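Local coordinates for protein copper chaperone PCu(A)C (Methylosinus trichosporium OB3b, PDB 6P1F) that binds copper through a histidine brace in its PCu(A)C domain and probably serves as a copper chaperone, at residues Gly6-Glu11 with Leu103-Ala108; Ala98-Leu103 with Glu110-Ala115. All coordinates share one frame; numbering follows the deposited sequence.

Contact 1 of 2, residues Gly6-Glu11 with Leu103-Ala108; sequences GKIKIE and LVFEKA
The backbone N of Ala-108, a residue whose methyl packs on Ile-8, is hydrogen-bonded to Asp-39 OD2, while OD1 of the same carboxylate takes the backbone N of Lys-107. Both oxygens of Asp-39 thus hold the backbone of the turn that follows strand 103-105. Between the two segments themselves the contact is apolar. Ala-108 CB meets Ile-8 CG1 at 3.6 Å and lies 4.5 Å from Gly-6 CA, an approach helped by the absence of a side chain at Gly-6. Ile-8 carries both branches into the contact: chi1 of -67° sets CG1 beside the backbone N and CG2 anti to it, and CG2 lies over one face of the Phe-105 ring in a CH-pi contact, 3.8 Å from the centroid and 21° off the normal. The methyl is displaced toward the rim, with CZ its nearest ring atom at 3.5 Å. Further along, Ile-10 and Leu-103 meet tip to tip, Ile-10 CG1 to Leu-103 CD1 at 3.8 Å. Ile-10 CD1, turned away from the staggered positions (chi2 97°), also reaches Phe-105 CE2 at 4.1 Å. The axes of strands 8-11 and 103-105 stay 10.4 Å apart because strand 109-118 runs between them in the sheet, and its Val-111 touches Ile-10, Leu-103 and Phe-105. Met-29 of strand 24-33 and Leu-69 of strand 67-69 also pack against this apolar cluster.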
loop_
_atom_site.group_PDB
_atom_site.type_symbol
_atom_site.label_atom_id
_atom_site.label_comp_id
_atom_site.label_asym_id
_atom_site.label_seq_id
_atom_site.Cartn_x
_atom_site.Cartn_y
_atom_site.Cartn_z
ATOM N N GLY A 6 -4.912 -4.190 -15.691
ATOM C CA GLY A 6 -5.890 -3.267 -16.278
ATOM C C GLY A 6 -5.329 -1.874 -16.499
ATOM O O GLY A 6 -4.217 -1.696 -16.965
ATOM N N LYS A 7 -6.096 -0.865 -16.062
ATOM C CA LYS A 7 -5.721 0.539 -16.166
ATOM C C LYS A 7 -5.138 1.079 -14.824
ATOM O O LYS A 7 -4.893 2.276 -14.689
ATOM C CB LYS A 7 -6.960 1.354 -16.586
ATOM C CG LYS A 7 -7.523 0.957 -17.956
ATOM C CD LYS A 7 -6.682 1.574 -19.058
ATOM C CE LYS A 7 -7.535 1.895 -20.281
ATOM N NZ LYS A 7 -8.328 0.711 -20.745
ATOM N N ILE A 8 -4.897 0.177 -13.874
ATOM C CA ILE A 8 -4.257 0.493 -12.599
ATOM C C ILE A 8 -2.758 0.296 -12.663
ATOM O O ILE A 8 -2.284 -0.696 -13.221
ATOM C CB ILE A 8 -4.811 -0.411 -11.477
ATOM C CG1 ILE A 8 -6.273 -0.082 -11.227
ATOM C CG2 ILE A 8 -3.993 -0.295 -10.207
ATOM C CD1 ILE A 8 -6.480 1.301 -10.649
ATOM N N LYS A 9 -2.001 1.261 -12.121
ATOM C CA LYS A 9 -0.569 1.077 -11.955
ATOM C C LYS A 9 -0.242 1.269 -10.518
ATOM O O LYS A 9 -0.834 2.111 -9.859
ATOM C CB LYS A 9 0.258 2.081 -12.784
ATOM C CG LYS A 9 0.244 1.730 -14.261
ATOM C CD LYS A 9 1.377 2.450 -15.023
ATOM C CE LYS A 9 1.486 1.888 -16.441
ATOM N NZ LYS A 9 2.757 2.293 -17.128
ATOM N N ILE A 10 0.735 0.523 -10.034
ATOM C CA ILE A 10 1.236 0.716 -8.677
ATOM C C ILE A 10 2.727 0.956 -8.823
ATOM O O ILE A 10 3.430 0.123 -9.384
ATOM C CB ILE A 10 0.962 -0.508 -7.782
ATOM C CG1 ILE A 10 -0.552 -0.828 -7.722
ATOM C CG2 ILE A 10 1.520 -0.276 -6.371
ATOM C CD1 ILE A 10 -1.013 -1.937 -8.720
ATOM N N GLU A 11 3.211 2.095 -8.329
ATOM C CA GLU A 11 4.620 2.454 -8.535
ATOM C C GLU A 11 5.379 2.406 -7.231
ATOM O O GLU A 11 4.939 2.991 -6.239
ATOM C CB GLU A 11 4.745 3.867 -9.119
ATOM C CG GLU A 11 3.946 4.086 -10.406
ATOM C CD GLU A 11 4.644 3.572 -11.661
ATOM O OE1 GLU A 11 5.773 3.011 -11.581
ATOM O OE2 GLU A 11 4.045 3.757 -12.745
ATOM N N LEU A 103 -2.845 -7.087 -4.095
ATOM C CA LEU A 103 -3.842 -6.011 -4.088
ATOM C C LEU A 103 -5.050 -6.446 -4.882
ATOM O O LEU A 103 -4.901 -7.026 -5.948
ATOM C CB LEU A 103 -3.269 -4.749 -4.688
ATOM C CG LEU A 103 -1.955 -4.279 -4.055
ATOM C CD1 LEU A 103 -1.499 -2.952 -4.732
ATOM C CD2 LEU A 103 -2.060 -4.104 -2.559
ATOM N N VAL A 104 -6.248 -6.156 -4.376
ATOM C CA VAL A 104 -7.468 -6.517 -5.094
ATOM C C VAL A 104 -8.210 -5.260 -5.495
ATOM O O VAL A 104 -8.609 -4.485 -4.623
ATOM C CB VAL A 104 -8.388 -7.372 -4.231
ATOM C CG1 VAL A 104 -9.645 -7.794 -5.035
ATOM C CG2 VAL A 104 -7.622 -8.593 -3.714
ATOM N N PHE A 105 -8.352 -5.037 -6.797
ATOM C CA PHE A 105 -9.127 -3.911 -7.306
ATOM C C PHE A 105 -10.457 -4.404 -7.826
ATOM O O PHE A 105 -10.536 -5.429 -8.501
ATOM C CB PHE A 105 -8.361 -3.144 -8.398
ATOM C CG PHE A 105 -7.115 -2.512 -7.895
ATOM C CD1 PHE A 105 -7.136 -1.200 -7.455
ATOM C CD2 PHE A 105 -5.920 -3.227 -7.833
ATOM C CE1 PHE A 105 -5.989 -0.589 -6.975
ATOM C CE2 PHE A 105 -4.770 -2.629 -7.330
ATOM C CZ PHE A 105 -4.807 -1.318 -6.921
ATOM N N GLU A 106 -11.520 -3.711 -7.436
ATOM C CA GLU A 106 -12.868 -4.068 -7.819
ATOM C C GLU A 106 -13.032 -4.251 -9.329
ATOM O O GLU A 106 -13.628 -5.235 -9.772
ATOM C CB GLU A 106 -13.816 -2.981 -7.313
ATOM C CG GLU A 106 -15.266 -3.267 -7.568
ATOM C CD GLU A 106 -16.126 -2.206 -6.915
ATOM O OE1 GLU A 106 -16.293 -1.118 -7.514
ATOM O OE2 GLU A 106 -16.589 -2.446 -5.782
ATOM N N LYS A 107 -12.483 -3.340 -10.119
ATOM C CA LYS A 107 -12.631 -3.424 -11.571
ATOM C C LYS A 107 -11.422 -4.094 -12.189
ATOM O O LYS A 107 -11.557 -5.101 -12.915
ATOM C CB LYS A 107 -12.843 -2.038 -12.177
ATOM C CG LYS A 107 -14.043 -1.302 -11.609
ATOM C CD LYS A 107 -15.323 -2.128 -11.727
ATOM C CE LYS A 107 -16.541 -1.344 -11.228
ATOM N NZ LYS A 107 -17.801 -2.107 -11.456
ATOM N N ALA A 108 -10.236 -3.599 -11.851
ATOM C CA ALA A 108 -9.035 -4.066 -12.546
ATOM C C ALA A 108 -8.637 -5.488 -12.181
ATOM O O ALA A 108 -7.993 -6.166 -12.995
ATOM C CB ALA A 108 -7.887 -3.138 -12.285
#

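Contact 2 of 2, residues Ala98-Leu103 with Glu110-Ala115; sequences AAEMTL and EVTIDA
The Thr-112 methyl approaches the Glu-100 carboxylate obliquely, from one side of its plane, with CG2 of Thr-112 at 3.7 Å from Glu-100 OE2. The extended Glu-100 chain, CG anti to the backbone N (chi1 -179°), passes obliquely across Thr-112, and Glu-100 CG sits 3.5 Å from the same CG2. Asp-114 projects on this face too; its OD1 lies 4.5 Å from Glu-100 OE2, so the two like charges may raise each other's proton affinity somewhat. The next pair on the face is polar: Thr-102 OG1 and Thr-112 OG1 share a hydrogen bond of 2.9 Å across a non-hydrogen-bonded pair. Beyond it, Glu-110 turns its OE2 to a salt bridge with Lys-45.

The opposite face is apolar and largely buried. Met-101 CG meets Ile-113 CG1 at 3.6 Å, both placed between the backbone N and the carbonyl carbon (chi1 62° and 66°), and the bent thioether chain brings Met-101 CE to Ala-115 CB at 3.9 Å. Leu-103 CB rests on Val-111 CG1. Six backbone hydrogen bonds join the hydrogen-bonded pairs Ala-99 with Ala-115, Met-101 with Ile-113 and Leu-103 with Val-111; that from Ile-113 N to Met-101 O measures 2.8 Å.

Tyr-3 OH is hydrogen-bonded to Asp-114 N, and the Asp-114 side chain comes to about 4 Å from that of His-1, which binds copper in the metal-loaded protein; no copper is bound here. The whole is an antiparallel beta hairpin, polar on the Glu-100 face and apolar on the other, part of the cupredoxin-like fold of the PCu(A)C domain.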
loop_
_atom_site.group_PDB
_atom_site.type_symbol
_atom_site.label_atom_id
_atom_site.label_comp_id
_atom_site.label_asym_id
_atom_site.label_seq_id
_atom_site.Cartn_x
_atom_site.Cartn_y
_atom_site.Cartn_z
ATOM N N ALA A 98 11.832 -7.825 0.232
ATOM C CA ALA A 98 10.504 -7.336 -0.122
ATOM C C ALA A 98 9.479 -8.181 0.569
ATOM O O ALA A 98 9.749 -9.312 0.959
ATOM C CB ALA A 98 10.280 -7.341 -1.659
ATOM N N ALA A 99 8.283 -7.616 0.715
ATOM C CA ALA A 99 7.147 -8.282 1.324
ATOM C C ALA A 99 6.067 -8.499 0.260
ATOM O O ALA A 99 5.609 -7.537 -0.358
ATOM C CB ALA A 99 6.594 -7.424 2.491
ATOM N N GLU A 100 5.725 -9.759 0.011
ATOM C CA GLU A 100 4.733 -10.100 -1.009
ATOM C C GLU A 100 3.322 -9.895 -0.511
ATOM O O GLU A 100 2.961 -10.345 0.577
ATOM C CB GLU A 100 4.910 -11.554 -1.448
ATOM C CG GLU A 100 3.910 -11.994 -2.548
ATOM C CD GLU A 100 4.150 -13.430 -3.028
ATOM O OE1 GLU A 100 3.949 -14.375 -2.239
ATOM O OE2 GLU A 100 4.557 -13.608 -4.191
ATOM N N MET A 101 2.525 -9.170 -1.280
ATOM C CA MET A 101 1.120 -9.068 -0.927
ATOM C C MET A 101 0.278 -8.904 -2.188
ATOM O O MET A 101 0.749 -8.443 -3.215
ATOM C CB MET A 101 0.908 -7.901 0.045
ATOM C CG MET A 101 1.284 -6.559 -0.560
ATOM S SD MET A 101 1.434 -5.264 0.710
ATOM C CE MET A 101 3.012 -5.706 1.471
ATOM N N THR A 102 -0.991 -9.274 -2.122
ATOM C CA THR A 102 -1.827 -9.155 -3.303
ATOM C C THR A 102 -2.826 -8.014 -3.140
ATOM O O THR A 102 -3.557 -7.978 -2.162
ATOM C CB THR A 102 -2.559 -10.464 -3.581
ATOM O OG1 THR A 102 -1.568 -11.486 -3.809
ATOM C CG2 THR A 102 -3.429 -10.327 -4.806
ATOM N N LEU A 103 -2.845 -7.087 -4.095
ATOM C CA LEU A 103 -3.842 -6.011 -4.088
ATOM C C LEU A 103 -5.050 -6.446 -4.882
ATOM O O LEU A 103 -4.901 -7.026 -5.948
ATOM C CB LEU A 103 -3.269 -4.749 -4.688
ATOM C CG LEU A 103 -1.955 -4.279 -4.055
ATOM C CD1 LEU A 103 -1.499 -2.952 -4.732
ATOM C CD2 LEU A 103 -2.060 -4.104 -2.559
ATOM N N GLU A 110 -6.740 -8.507 -9.640
ATOM C CA GLU A 110 -5.707 -8.779 -8.631
ATOM C C GLU A 110 -4.297 -8.609 -9.188
ATOM O O GLU A 110 -4.028 -8.936 -10.349
ATOM C CB GLU A 110 -5.874 -10.199 -8.055
ATOM C CG GLU A 110 -7.182 -10.406 -7.284
ATOM C CD GLU A 110 -7.367 -11.843 -6.820
ATOM O OE1 GLU A 110 -7.838 -12.671 -7.628
ATOM O OE2 GLU A 110 -7.038 -12.150 -5.650
ATOM N N VAL A 111 -3.421 -8.031 -8.367
ATOM C CA VAL A 111 -2.012 -7.919 -8.743
ATOM C C VAL A 111 -1.196 -8.183 -7.497
ATOM O O VAL A 111 -1.478 -7.644 -6.436
ATOM C CB VAL A 111 -1.719 -6.528 -9.342
ATOM C CG1 VAL A 111 -2.217 -5.396 -8.430
ATOM C CG2 VAL A 111 -0.234 -6.375 -9.732
ATOM N N THR A 112 -0.196 -9.040 -7.617
ATOM C CA THR A 112 0.687 -9.328 -6.489
ATOM C C THR A 112 1.934 -8.484 -6.579
ATOM O O THR A 112 2.641 -8.502 -7.601
ATOM C CB THR A 112 1.059 -10.817 -6.469
ATOM O OG1 THR A 112 -0.143 -11.607 -6.309
ATOM C CG2 THR A 112 2.033 -11.111 -5.336
ATOM N N ILE A 113 2.209 -7.720 -5.530
ATOM C CA ILE A 113 3.334 -6.816 -5.529
ATOM C C ILE A 113 4.372 -7.278 -4.523
ATOM O O ILE A 113 4.069 -8.084 -3.621
ATOM C CB ILE A 113 2.928 -5.377 -5.177
ATOM C CG1 ILE A 113 2.438 -5.314 -3.730
ATOM C CG2 ILE A 113 1.828 -4.878 -6.135
ATOM C CD1 ILE A 113 2.254 -3.888 -3.248
ATOM N N ASP A 114 5.582 -6.728 -4.659
ATOM C CA ASP A 114 6.674 -7.029 -3.725
ATOM C C ASP A 114 7.122 -5.696 -3.166
ATOM O O ASP A 114 7.836 -4.934 -3.792
ATOM C CB ASP A 114 7.838 -7.774 -4.424
ATOM C CG ASP A 114 7.370 -8.878 -5.333
ATOM O OD1 ASP A 114 7.132 -9.972 -4.823
ATOM O OD2 ASP A 114 7.268 -8.646 -6.559
ATOM N N ALA A 115 6.603 -5.362 -1.986
ATOM C CA ALA A 115 6.883 -4.051 -1.440
ATOM C C ALA A 115 8.256 -4.061 -0.795
ATOM O O ALA A 115 8.518 -4.926 0.046
ATOM C CB ALA A 115 5.796 -3.683 -0.412
#

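The centres of contacts 1 and 2 lie about 12 Å apart, and both draw on strand 98-105, with Leu-103 common to the two. Along the chain the segments alternate, 6-11, then 98-103, 103-108 and 110-115, so the N-terminal part of the domain is packed against its last hairpin. Strand 109-118 provides the bridge: it pairs antiparallel with 98-105 and parallel with 8-16, and Val-111 CG1 lies 3.7 Å from Ile-10 CD1. The arrangement thus ties the hairpin and strand 8-16 into one sheet near His-12, a copper ligand in the metal-loaded protein, whose side chain is about 8 Å from that of Ile-10.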